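Local coordinates for protein lipopolysaccharide heptosyltransferase 2 (Escherichia coli, PDB 1PSW) that transfers the second heptose from ADP-L-glycero-beta-D-manno-heptose to heptosyl-Kdo2-lipid A, building the inner core of lipopolysaccharide, at residues 8-11 against 12-15; 196-199 against 200-203; 223-226 against 227-231; 233-236 against 237-241; 331-334 against 335-338. All coordinates share one frame; numbering follows the deposited sequence.

Interaction 1: residues 8-11 against 12-15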
loop_
_atom_site.group_PDB
_atom_site.type_symbol
_atom_site.label_atom_id
_atom_site.label_comp_id
_atom_site.label_asym_id
_atom_site.label_seq_id
_atom_site.Cartn_x
_atom_site.Cartn_y
_atom_site.Cartn_z
ATOM N N PRO A 8 2.034 8.338 -6.874
ATOM C CA PRO A 8 0.574 8.277 -6.821
ATOM C C PRO A 8 0.041 8.784 -5.491
ATOM O O PRO A 8 0.802 8.950 -4.539
ATOM C CB PRO A 8 0.288 6.800 -7.058
ATOM C CG PRO A 8 1.455 6.129 -6.421
ATOM C CD PRO A 8 2.616 6.982 -6.884
ATOM N N SER A 9 -1.264 9.017 -5.427
ATOM C CA SER A 9 -1.894 9.534 -4.219
ATOM C C SER A 9 -2.690 8.492 -3.452
ATOM O O SER A 9 -3.617 8.832 -2.729
ATOM C CB SER A 9 -2.814 10.696 -4.582
ATOM O OG SER A 9 -2.082 11.701 -5.255
ATOM N N TRP A 10 -2.338 7.224 -3.617
ATOM C CA TRP A 10 -3.025 6.155 -2.914
ATOM C C TRP A 10 -1.996 5.274 -2.244
ATOM O O TRP A 10 -0.957 4.985 -2.829
ATOM C CB TRP A 10 -3.859 5.324 -3.882
ATOM C CG TRP A 10 -4.943 6.103 -4.521
ATOM C CD1 TRP A 10 -4.927 6.668 -5.764
ATOM C CD2 TRP A 10 -6.212 6.428 -3.948
ATOM N NE1 TRP A 10 -6.112 7.322 -6.003
ATOM C CE2 TRP A 10 -6.918 7.192 -4.903
ATOM C CE3 TRP A 10 -6.820 6.149 -2.718
ATOM C CZ2 TRP A 10 -8.211 7.678 -4.668
ATOM C CZ3 TRP A 10 -8.103 6.632 -2.483
ATOM C CH2 TRP A 10 -8.784 7.389 -3.454
ATOM N N VAL A 11 -2.287 4.851 -1.019
ATOM C CA VAL A 11 -1.372 4.002 -0.275
ATOM C C VAL A 11 -0.944 2.775 -1.069
ATOM O O VAL A 11 0.249 2.523 -1.221
ATOM C CB VAL A 11 -1.999 3.543 1.060
ATOM C CG1 VAL A 11 -1.086 2.543 1.748
ATOM C CG2 VAL A 11 -2.225 4.747 1.966
ATOM N N GLY A 12 -1.912 2.022 -1.584
ATOM C CA GLY A 12 -1.587 0.829 -2.344
ATOM C C GLY A 12 -0.625 1.100 -3.482
ATOM O O GLY A 12 0.428 0.470 -3.575
ATOM N N ASP A 13 -0.995 2.042 -4.346
ATOM C CA ASP A 13 -0.193 2.418 -5.496
ATOM C C ASP A 13 1.200 2.890 -5.087
ATOM O O ASP A 13 2.188 2.554 -5.735
ATOM C CB ASP A 13 -0.908 3.518 -6.286
ATOM C CG ASP A 13 -2.193 3.037 -6.932
ATOM O OD1 ASP A 13 -2.644 1.916 -6.617
ATOM O OD2 ASP A 13 -2.760 3.785 -7.756
HETATM N N MSE A 14 1.281 3.666 -4.011
HETATM C CA MSE A 14 2.572 4.158 -3.543
HETATM C C MSE A 14 3.451 2.983 -3.118
HETATM O O MSE A 14 4.651 2.961 -3.384
HETATM C CB MSE A 14 2.388 5.112 -2.358
HETATM C CG MSE A 14 3.699 5.684 -1.806
HETATM SE SE MSE A 14 4.748 6.662 -3.141
HETATM C CE MSE A 14 3.613 8.208 -3.337
HETATM N N MSE A 15 2.853 2.006 -2.455
HETATM C CA MSE A 15 3.610 0.851 -2.018
HETATM C C MSE A 15 4.149 0.144 -3.272
HETATM O O MSE A 15 5.319 -0.236 -3.325
HETATM C CB MSE A 15 2.701 -0.074 -1.196
HETATM C CG MSE A 15 3.449 -1.046 -0.253
HETATM SE SE MSE A 15 4.527 -0.142 1.090
HETATM C CE MSE A 15 6.309 -0.604 0.439
#
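M14, a selenomethionine, reaches back over the turn to P8, and its side chain can be followed atom by atom. CB sits against the carbonyl oxygen of W10, 3.4 Å from O, and also near V11 O. CG stands anti to the backbone N (chi1 -180°), and bends at the next two torsions fold the chain back, crossing the proline at about a right angle. The methyl CE ends 3.9 Å from P8 CD and 3.1 Å from P8 O, a buried carbonyl oxygen with no polar partner in the model. L44 and L45 of helix 42-45 pack on the same side chain. The turn joins strand 2-6, central in the N-terminal parallel sheet of this GT-B enzyme, to helix 11-27, as in the first beta-loop-alpha unit of a Rossmann-like domain. W10 is the N-cap residue; its O receives M14 N at 2.9 Å, and V11 O receives M15 N in the next helical bond. P8 CG lies 3.5 Å from D13 CB. The D13 and W10 side chains lie side by side, pointing the same way, with D13 OD2 4.1 Å from W10 CD1 and the carboxylate and ring planes 65° apart.

Interaction 2: residues 196-199 against 200-203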
loop_
_atom_site.group_PDB
_atom_site.type_symbol
_atom_site.label_atom_id
_atom_site.label_comp_id
_atom_site.label_asym_id
_atom_site.label_seq_id
_atom_site.Cartn_x
_atom_site.Cartn_y
_atom_site.Cartn_z
ATOM N N ARG A 196 -15.808 -3.965 1.581
ATOM C CA ARG A 196 -15.520 -4.174 2.991
ATOM C C ARG A 196 -16.195 -5.386 3.613
ATOM O O ARG A 196 -17.380 -5.642 3.395
ATOM C CB ARG A 196 -15.911 -2.943 3.812
ATOM C CG ARG A 196 -15.021 -1.737 3.600
ATOM C CD ARG A 196 -15.265 -0.694 4.680
ATOM N NE ARG A 196 -16.095 0.405 4.221
ATOM C CZ ARG A 196 -16.671 1.297 5.022
ATOM N NH1 ARG A 196 -16.512 1.223 6.340
ATOM N NH2 ARG A 196 -17.410 2.269 4.499
ATOM N N TRP A 197 -15.427 -6.153 4.375
ATOM C CA TRP A 197 -16.006 -7.288 5.076
ATOM C C TRP A 197 -16.841 -6.563 6.130
ATOM O O TRP A 197 -16.403 -5.547 6.672
ATOM C CB TRP A 197 -14.912 -8.110 5.735
ATOM C CG TRP A 197 -15.337 -9.470 6.152
ATOM C CD1 TRP A 197 -16.124 -10.338 5.458
ATOM C CD2 TRP A 197 -14.907 -10.165 7.327
ATOM N NE1 TRP A 197 -16.199 -11.548 6.121
ATOM C CE2 TRP A 197 -15.454 -11.468 7.263
ATOM C CE3 TRP A 197 -14.082 -9.823 8.410
ATOM C CZ2 TRP A 197 -15.234 -12.416 8.262
ATOM C CZ3 TRP A 197 -13.858 -10.774 9.405
ATOM C CH2 TRP A 197 -14.423 -12.059 9.313
ATOM N N PRO A 198 -18.055 -7.054 6.429
ATOM C CA PRO A 198 -18.938 -6.421 7.422
ATOM C C PRO A 198 -18.337 -6.133 8.798
ATOM O O PRO A 198 -17.617 -6.957 9.368
ATOM C CB PRO A 198 -20.104 -7.395 7.513
ATOM C CG PRO A 198 -20.184 -7.942 6.122
ATOM C CD PRO A 198 -18.728 -8.195 5.782
ATOM N N HIS A 199 -18.657 -4.957 9.329
ATOM C CA HIS A 199 -18.182 -4.561 10.644
ATOM C C HIS A 199 -18.521 -5.617 11.699
ATOM O O HIS A 199 -17.730 -5.867 12.612
ATOM C CB HIS A 199 -18.792 -3.211 11.065
ATOM C CG HIS A 199 -20.290 -3.205 11.137
ATOM N ND1 HIS A 199 -21.092 -3.047 10.027
ATOM C CD2 HIS A 199 -21.133 -3.350 12.189
ATOM C CE1 HIS A 199 -22.361 -3.093 10.389
ATOM N NE2 HIS A 199 -22.414 -3.277 11.697
ATOM N N TYR A 200 -19.692 -6.240 11.594
ATOM C CA TYR A 200 -20.062 -7.249 12.583
ATOM C C TYR A 200 -19.275 -8.540 12.425
ATOM O O TYR A 200 -19.104 -9.285 13.390
ATOM C CB TYR A 200 -21.567 -7.524 12.542
ATOM C CG TYR A 200 -22.145 -7.685 11.158
ATOM C CD1 TYR A 200 -22.171 -8.927 10.530
ATOM C CD2 TYR A 200 -22.690 -6.595 10.490
ATOM C CE1 TYR A 200 -22.733 -9.081 9.269
ATOM C CE2 TYR A 200 -23.249 -6.729 9.240
ATOM C CZ TYR A 200 -23.271 -7.973 8.634
ATOM O OH TYR A 200 -23.838 -8.091 7.395
ATOM N N HIS A 201 -18.806 -8.828 11.214
ATOM C CA HIS A 201 -17.995 -10.025 11.032
ATOM C C HIS A 201 -16.637 -9.769 11.690
ATOM O O HIS A 201 -16.091 -10.655 12.351
ATOM C CB HIS A 201 -17.814 -10.370 9.553
ATOM C CG HIS A 201 -18.981 -11.105 8.959
ATOM N ND1 HIS A 201 -19.977 -11.660 9.728
ATOM C CD2 HIS A 201 -19.304 -11.368 7.670
ATOM C CE1 HIS A 201 -20.872 -12.236 8.938
ATOM N NE2 HIS A 201 -20.487 -12.073 7.690
ATOM N N TYR A 202 -16.089 -8.565 11.527
ATOM C CA TYR A 202 -14.811 -8.254 12.165
ATOM C C TYR A 202 -14.967 -8.345 13.685
ATOM O O TYR A 202 -14.056 -8.797 14.377
ATOM C CB TYR A 202 -14.313 -6.846 11.778
ATOM C CG TYR A 202 -13.483 -6.800 10.501
ATOM C CD1 TYR A 202 -12.211 -7.397 10.448
ATOM C CD2 TYR A 202 -13.968 -6.180 9.345
ATOM C CE1 TYR A 202 -11.443 -7.375 9.270
ATOM C CE2 TYR A 202 -13.211 -6.156 8.164
ATOM C CZ TYR A 202 -11.958 -6.752 8.134
ATOM O OH TYR A 202 -11.215 -6.740 6.970
ATOM N N ALA A 203 -16.123 -7.930 14.203
ATOM C CA ALA A 203 -16.361 -7.980 15.645
ATOM C C ALA A 203 -16.385 -9.418 16.154
ATOM O O ALA A 203 -15.775 -9.733 17.173
ATOM C CB ALA A 203 -17.671 -7.277 15.986
#
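P198 O is gripped by two amides at the start of helix 199-211: Y202 N at 3.1 Å and H201 N, whose bond is bent and weak. P198 is the N-cap residue here, and an aromatic cluster of W197, H201 and Y202 closes round this first turn in the C-terminal Rossmann-like domain of the GT-B fold. W197 lies in the middle of that cluster. Its CG is anti to the backbone N (chi1 -164°), which carries the indole against the first turn of the helix, where H201 CB rests over the six-membered ring, 3.5 Å from its centroid. The indole edge, led by CE3, points into the face of Y202 in a T-shaped pair with planes at 85°. NE1 donates to I330 O, while H201 NE2 bonds to I328 O. Replacing W197 with an alanine would probably leave H201 CB and the Y202 face without their aromatic partner and I330 O without its indole donor. Farther out, H199 bonds through ND1 to Y323 OH and presents its ring face to the edge of Y200 (planes at 82°). One face of the Y200 ring takes an aliphatic partner in a CH-pi contact, P198 CB lying 3.4 Å from Y200 CZ.

Interaction 3: residues 223-226 against 227-231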
loop_
_atom_site.group_PDB
_atom_site.type_symbol
_atom_site.label_atom_id
_atom_site.label_comp_id
_atom_site.label_asym_id
_atom_site.label_seq_id
_atom_site.Cartn_x
_atom_site.Cartn_y
_atom_site.Cartn_z
ATOM N N LYS A 223 -11.167 8.518 8.382
ATOM C CA LYS A 223 -12.478 8.131 7.875
ATOM C C LYS A 223 -12.939 6.768 8.391
ATOM O O LYS A 223 -14.136 6.527 8.527
ATOM C CB LYS A 223 -12.455 8.138 6.345
ATOM C CG LYS A 223 -12.409 9.542 5.755
ATOM C CD LYS A 223 -11.974 9.534 4.298
ATOM C CE LYS A 223 -10.517 9.098 4.164
ATOM N NZ LYS A 223 -10.001 9.293 2.781
ATOM N N ASP A 224 -11.988 5.884 8.683
ATOM C CA ASP A 224 -12.307 4.545 9.176
ATOM C C ASP A 224 -12.537 4.502 10.679
ATOM O O ASP A 224 -12.890 3.460 11.214
ATOM C CB ASP A 224 -11.183 3.555 8.831
ATOM C CG ASP A 224 -10.940 3.438 7.337
ATOM O OD1 ASP A 224 -11.927 3.356 6.571
ATOM O OD2 ASP A 224 -9.761 3.410 6.920
ATOM N N HIS A 225 -12.339 5.624 11.362
ATOM C CA HIS A 225 -12.500 5.659 12.814
ATOM C C HIS A 225 -13.878 5.216 13.297
ATOM O O HIS A 225 -13.984 4.431 14.238
ATOM C CB HIS A 225 -12.209 7.055 13.357
ATOM C CG HIS A 225 -12.157 7.111 14.850
ATOM N ND1 HIS A 225 -11.139 6.531 15.580
ATOM C CD2 HIS A 225 -13.023 7.621 15.757
ATOM C CE1 HIS A 225 -11.383 6.680 16.868
ATOM N NE2 HIS A 225 -12.521 7.338 17.004
ATOM N N GLU A 226 -14.927 5.735 12.665
ATOM C CA GLU A 226 -16.288 5.372 13.043
ATOM C C GLU A 226 -16.484 3.870 12.829
ATOM O O GLU A 226 -17.145 3.200 13.622
ATOM C CB GLU A 226 -17.312 6.175 12.224
ATOM C CG GLU A 226 -17.120 6.075 10.720
ATOM C CD GLU A 226 -18.217 6.775 9.924
ATOM O OE1 GLU A 226 -18.228 6.645 8.681
ATOM O OE2 GLU A 226 -19.065 7.459 10.538
ATOM N N ALA A 227 -15.899 3.337 11.762
ATOM C CA ALA A 227 -16.019 1.911 11.492
ATOM C C ALA A 227 -15.374 1.142 12.641
ATOM O O ALA A 227 -15.907 0.133 13.104
ATOM C CB ALA A 227 -15.347 1.560 10.174
ATOM N N GLY A 228 -14.229 1.633 13.109
ATOM C CA GLY A 228 -13.542 0.988 14.209
ATOM C C GLY A 228 -14.373 1.009 15.477
ATOM O O GLY A 228 -14.382 0.043 16.238
ATOM N N ASN A 229 -15.066 2.119 15.712
ATOM C CA ASN A 229 -15.907 2.248 16.896
ATOM C C ASN A 229 -17.133 1.339 16.826
ATOM O O ASN A 229 -17.568 0.818 17.847
ATOM C CB ASN A 229 -16.360 3.701 17.085
ATOM C CG ASN A 229 -15.322 4.556 17.803
ATOM O OD1 ASN A 229 -14.363 4.044 18.385
ATOM N ND2 ASN A 229 -15.525 5.870 17.780
ATOM N N GLU A 230 -17.688 1.148 15.631
ATOM C CA GLU A 230 -18.858 0.291 15.477
ATOM C C GLU A 230 -18.462 -1.155 15.768
ATOM O O GLU A 230 -19.266 -1.940 16.261
ATOM C CB GLU A 230 -19.450 0.428 14.062
ATOM C CG GLU A 230 -20.738 -0.387 13.837
ATOM C CD GLU A 230 -21.474 -0.044 12.541
ATOM O OE1 GLU A 230 -20.818 0.091 11.481
ATOM O OE2 GLU A 230 -22.725 0.065 12.571
ATOM N N ILE A 231 -17.213 -1.501 15.468
ATOM C CA ILE A 231 -16.701 -2.844 15.728
ATOM C C ILE A 231 -16.555 -3.033 17.239
ATOM O O ILE A 231 -16.995 -4.042 17.801
ATOM C CB ILE A 231 -15.327 -3.059 15.032
ATOM C CG1 ILE A 231 -15.519 -3.055 13.513
ATOM C CG2 ILE A 231 -14.694 -4.364 15.494
ATOM C CD1 ILE A 231 -14.225 -3.063 12.707
#
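H225 carries CG anti to its backbone nitrogen (chi1 -171°), whereas N229 holds CG anti to the carbonyl carbon (chi1 -83°). These two settings bring the imidazole and the carboxamide, one helical turn apart, towards each other on one side of the helix. The side chains are skewed, their planes 71° apart, and the nearest atoms are H225 NE2 and N229 ND2 at 3.4 Å. What fixes the two groups lies beyond this helix: H225 ND1 bonds to A247 O, and N229 OD1 accepts from N245 ND2. That same N245 amide nitrogen also bonds to H225 O, so one asparagine ties the helix at both a backbone and a side-chain oxygen.

H225 O is therefore shared, since N229 N donates to it as well, at 2.9 Å. G228 N reaches D224 O at 3.0 Å, and E230 N reaches E226 O at 2.9 Å. A227 sets its methyl 3.3 Å from D224 O, CB to oxygen, and R196 touches that alanine from a nearby loop. The carboxylate of D224 is tied to the preceding residues, OD2 accepting from S221 N. At the far end, I231 is buried, packed on H199 and Y202 of helix 199-211 and on P187.

Three successive i to i+4 backbone bonds make this the opening of a regular alpha-helix. Helix 225-232 follows strand 215-218 and leads on, through the short helix 237-240, towards strand 243-245, part of the beta-alpha-beta crossover between these neighbouring parallel strands in the C-terminal Rossmann-like domain of a GT-B glycosyltransferase.

Interaction 4: residues 233-236 against 237-241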
loop_
_atom_site.group_PDB
_atom_site.type_symbol
_atom_site.label_atom_id
_atom_site.label_comp_id
_atom_site.label_asym_id
_atom_site.label_seq_id
_atom_site.Cartn_x
_atom_site.Cartn_y
_atom_site.Cartn_z
ATOM N N ALA A 233 -18.055 -1.435 19.628
ATOM C CA ALA A 233 -19.358 -1.380 20.279
ATOM C C ALA A 233 -20.060 -2.737 20.297
ATOM O O ALA A 233 -21.062 -2.911 20.988
ATOM C CB ALA A 233 -20.238 -0.348 19.588
ATOM N N ALA A 234 -19.539 -3.696 19.542
ATOM C CA ALA A 234 -20.147 -5.018 19.485
ATOM C C ALA A 234 -19.512 -5.981 20.476
ATOM O O ALA A 234 -19.946 -7.126 20.610
ATOM C CB ALA A 234 -20.038 -5.579 18.075
ATOM N N LEU A 235 -18.479 -5.519 21.172
ATOM C CA LEU A 235 -17.785 -6.361 22.141
ATOM C C LEU A 235 -18.171 -5.951 23.553
ATOM O O LEU A 235 -18.581 -4.815 23.778
ATOM C CB LEU A 235 -16.269 -6.223 21.972
ATOM C CG LEU A 235 -15.702 -6.245 20.549
ATOM C CD1 LEU A 235 -14.187 -6.222 20.626
ATOM C CD2 LEU A 235 -16.183 -7.463 19.790
ATOM N N ASN A 236 -18.056 -6.876 24.501
ATOM C CA ASN A 236 -18.376 -6.558 25.890
ATOM C C ASN A 236 -17.189 -5.820 26.509
ATOM O O ASN A 236 -16.172 -5.609 25.850
ATOM C CB ASN A 236 -18.689 -7.831 26.692
ATOM C CG ASN A 236 -17.530 -8.810 26.723
ATOM O OD1 ASN A 236 -16.387 -8.431 26.972
ATOM N ND2 ASN A 236 -17.825 -10.082 26.482
ATOM N N THR A 237 -17.322 -5.433 27.774
ATOM C CA THR A 237 -16.267 -4.703 28.477
ATOM C C THR A 237 -14.942 -5.456 28.531
ATOM O O THR A 237 -13.886 -4.893 28.240
ATOM C CB THR A 237 -16.696 -4.369 29.924
ATOM O OG1 THR A 237 -17.850 -3.524 29.895
ATOM C CG2 THR A 237 -15.572 -3.656 30.673
ATOM N N GLU A 238 -15.001 -6.728 28.901
ATOM C CA GLU A 238 -13.799 -7.544 28.993
ATOM C C GLU A 238 -13.066 -7.632 27.652
ATOM O O GLU A 238 -11.841 -7.546 27.601
ATOM C CB GLU A 238 -14.154 -8.951 29.488
ATOM C CG GLU A 238 -14.791 -9.005 30.881
ATOM C CD GLU A 238 -16.145 -8.310 30.947
ATOM O OE1 GLU A 238 -17.042 -8.664 30.150
ATOM O OE2 GLU A 238 -16.319 -7.417 31.805
ATOM N N GLN A 239 -13.820 -7.794 26.570
ATOM C CA GLN A 239 -13.230 -7.905 25.239
ATOM C C GLN A 239 -12.702 -6.563 24.744
ATOM O O GLN A 239 -11.648 -6.499 24.117
ATOM C CB GLN A 239 -14.263 -8.462 24.250
ATOM C CG GLN A 239 -14.844 -9.809 24.679
ATOM C CD GLN A 239 -16.061 -10.215 23.864
ATOM O OE1 GLN A 239 -16.948 -9.399 23.601
ATOM N NE2 GLN A 239 -16.125 -11.485 23.489
ATOM N N GLN A 240 -13.430 -5.488 25.028
ATOM C CA GLN A 240 -13.005 -4.159 24.595
ATOM C C GLN A 240 -11.643 -3.776 25.165
ATOM O O GLN A 240 -10.939 -2.932 24.606
ATOM C CB GLN A 240 -14.038 -3.109 24.997
ATOM C CG GLN A 240 -15.334 -3.192 24.209
ATOM C CD GLN A 240 -16.272 -2.039 24.509
ATOM O OE1 GLN A 240 -17.342 -1.919 23.916
ATOM N NE2 GLN A 240 -15.871 -1.184 25.439
ATOM N N ALA A 241 -11.276 -4.396 26.280
ATOM C CA ALA A 241 -9.993 -4.123 26.919
ATOM C C ALA A 241 -8.850 -4.690 26.085
ATOM O O ALA A 241 -7.683 -4.346 26.290
ATOM C CB ALA A 241 -9.966 -4.734 28.314
#
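The side chains of N236 and Q239 cross at about a right angle, yet their amide groups are only 21° from parallel, and each reaches for the other's backbone. This reciprocal exchange is a capping box, with N236 as N-cap of the short helix 237-240. In one direction Q239 N donates to N236 OD1 at 2.7 Å. In the other, N236 N donates to Q239 OE1 at 2.9 Å, nearly straight at 170°, in the carbonyl plane and on a lone pair.

The asparagine can do this because its CG lies between the backbone N and the carbonyl carbon (chi1 60°), swinging OD1 over the first turn, within reach of Q239 N. Q239, by contrast, extends beyond CG and runs back along the turn, setting CG 3.1 Å from N236 OD1. Replacing Q239 with an alanine would probably leave N236 N without its acceptor and the N236 amide without the flat group beside it, so that the cap would be held from one direction alone.

E238 crosses N236 roughly perpendicularly and brings its OE1 3.3 Å from N236 OD1, two acceptors that do not bond each other. L235, buried and also touching K207 of helix 199-211, packs beside the box, and the Q239 side chain also touches K207 and I210 of that same helix. The first backbone bond of the helix runs from Q240 N to N236 O at 2.9 Å. On the side of the leucine, L235 CB lies 3.8 Å from Q239 CB and 3.6 Å from Q239 OE1.

Interaction 5: residues 331-334 against 335-338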
loop_
_atom_site.group_PDB
_atom_site.type_symbol
_atom_site.label_atom_id
_atom_site.label_comp_id
_atom_site.label_asym_id
_atom_site.label_seq_id
_atom_site.Cartn_x
_atom_site.Cartn_y
_atom_site.Cartn_z
ATOM N N THR A 331 -17.812 -16.225 6.322
ATOM C CA THR A 331 -18.002 -16.302 7.768
ATOM C C THR A 331 -16.739 -16.092 8.587
ATOM O O THR A 331 -15.639 -16.399 8.143
ATOM C CB THR A 331 -18.599 -17.664 8.182
ATOM O OG1 THR A 331 -17.598 -18.679 8.058
ATOM C CG2 THR A 331 -19.785 -18.019 7.292
ATOM N N PRO A 332 -16.884 -15.550 9.804
ATOM C CA PRO A 332 -15.740 -15.313 10.685
ATOM C C PRO A 332 -15.019 -16.632 10.971
ATOM O O PRO A 332 -13.808 -16.652 11.179
ATOM C CB PRO A 332 -16.389 -14.736 11.937
ATOM C CG PRO A 332 -17.537 -13.962 11.367
ATOM C CD PRO A 332 -18.101 -14.933 10.362
ATOM N N GLN A 333 -15.770 -17.733 10.978
ATOM C CA GLN A 333 -15.179 -19.045 11.237
ATOM C C GLN A 333 -14.244 -19.462 10.103
ATOM O O GLN A 333 -13.186 -20.030 10.349
ATOM C CB GLN A 333 -16.270 -20.103 11.428
ATOM C CG GLN A 333 -15.730 -21.459 11.865
ATOM C CD GLN A 333 -14.884 -21.373 13.131
ATOM O OE1 GLN A 333 -15.340 -20.894 14.174
ATOM N NE2 GLN A 333 -13.645 -21.840 13.043
ATOM N N ARG A 334 -14.629 -19.180 8.862
ATOM C CA ARG A 334 -13.782 -19.528 7.723
ATOM C C ARG A 334 -12.466 -18.755 7.828
ATOM O O ARG A 334 -11.382 -19.321 7.667
ATOM C CB ARG A 334 -14.483 -19.185 6.402
ATOM C CG ARG A 334 -13.639 -19.423 5.157
ATOM C CD ARG A 334 -14.334 -18.872 3.916
ATOM N NE ARG A 334 -15.547 -19.616 3.566
ATOM C CZ ARG A 334 -15.577 -20.660 2.742
ATOM N NH1 ARG A 334 -14.458 -21.091 2.176
ATOM N NH2 ARG A 334 -16.725 -21.272 2.484
ATOM N N VAL A 335 -12.572 -17.459 8.110
ATOM C CA VAL A 335 -11.408 -16.589 8.243
ATOM C C VAL A 335 -10.538 -17.000 9.430
ATOM O O VAL A 335 -9.308 -17.044 9.334
ATOM C CB VAL A 335 -11.845 -15.105 8.403
ATOM C CG1 VAL A 335 -10.624 -14.202 8.591
ATOM C CG2 VAL A 335 -12.626 -14.666 7.167
ATOM N N LEU A 336 -11.180 -17.310 10.549
ATOM C CA LEU A 336 -10.455 -17.720 11.748
ATOM C C LEU A 336 -9.609 -18.966 11.489
ATOM O O LEU A 336 -8.471 -19.063 11.946
ATOM C CB LEU A 336 -11.433 -17.989 12.893
ATOM C CG LEU A 336 -10.819 -18.496 14.197
ATOM C CD1 LEU A 336 -9.856 -17.457 14.763
ATOM C CD2 LEU A 336 -11.931 -18.797 15.191
ATOM N N GLU A 337 -10.178 -19.919 10.759
ATOM C CA GLU A 337 -9.477 -21.156 10.432
ATOM C C GLU A 337 -8.247 -20.900 9.576
ATOM O O GLU A 337 -7.197 -21.508 9.783
ATOM C CB GLU A 337 -10.417 -22.113 9.704
ATOM C CG GLU A 337 -11.318 -22.909 10.631
ATOM C CD GLU A 337 -12.334 -23.750 9.882
ATOM O OE1 GLU A 337 -11.958 -24.361 8.856
ATOM O OE2 GLU A 337 -13.502 -23.815 10.328
ATOM N N GLU A 338 -8.385 -20.009 8.601
ATOM C CA GLU A 338 -7.271 -19.669 7.723
ATOM C C GLU A 338 -6.198 -18.929 8.525
ATOM O O GLU A 338 -4.998 -19.130 8.323
ATOM C CB GLU A 338 -7.752 -18.774 6.581
ATOM C CG GLU A 338 -6.660 -18.393 5.601
ATOM C CD GLU A 338 -6.282 -19.535 4.679
ATOM O OE1 GLU A 338 -7.161 -19.984 3.910
ATOM O OE2 GLU A 338 -5.117 -19.988 4.731
#
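Backbone bonds tie T331-R334 to V335-E338 in four consecutive i to i+4 steps. V335 N meets T331 O at 3.2 Å; L336 N to P332 O is shorter, at 2.8 Å. E337 N then donates to Q333 O, and E338 N reaches R334 O.

A second polar link joins side chains one turn apart on the outer surface. Q333 NE2 donates weakly to E337 OE2 at 3.4 Å, the amide and carboxylate planes being 38° apart. Q333 starts with CG anti to the backbone N (chi1 -173°) and then bends at chi2, which turns the amide forward along the helix, towards the glutamate one turn on. E337 keeps an extended chain and lies close by, its CG 3.5 Å from Q333 NE2.

The first turn is closed by T331, the N-cap residue of the C-terminal helix 332-347, whose OG1 accepts R334 N at 3.1 Å. P332 follows at the first helical position, where its missing amide hydrogen costs no backbone bond.

Aliphatic carbons also pack on backbone carbonyls of the preceding turn. V335 CG2 rests 3.6 Å from T331 O, and L336 CB sits 3.2 Å from P332 O, while L336 CD2 approaches the Q333 amide. Apolar packing reaches beyond the helix: the valine is buried among W197, L205 and L286, joining this helix to helix 199-211 and strand 283-287.

How the interactions relate
Interactions 2 to 5 gather in the C-terminal half of the chain, with interaction 2 as the hub. It meets interaction 3 where H199 CD2 lies 3.3 Å from E230 CD, interaction 4 where A203 CB lies 3.6 Å from A234 CB, and interaction 5 where W197 CZ2 lies 3.6 Å from V335 CG2. Interactions 3 and 4 adjoin in sequence, whereas interactions 4 and 5 stay about 11 Å apart at their nearest atoms. Interaction 1 belongs to the N-terminal sheet domain, yet its nearest atoms come within about 6 Å of interaction 3. In GT-B enzymes the active site generally lies in the cleft between the two domains, so interaction 1 is probably closer to it than interaction 4.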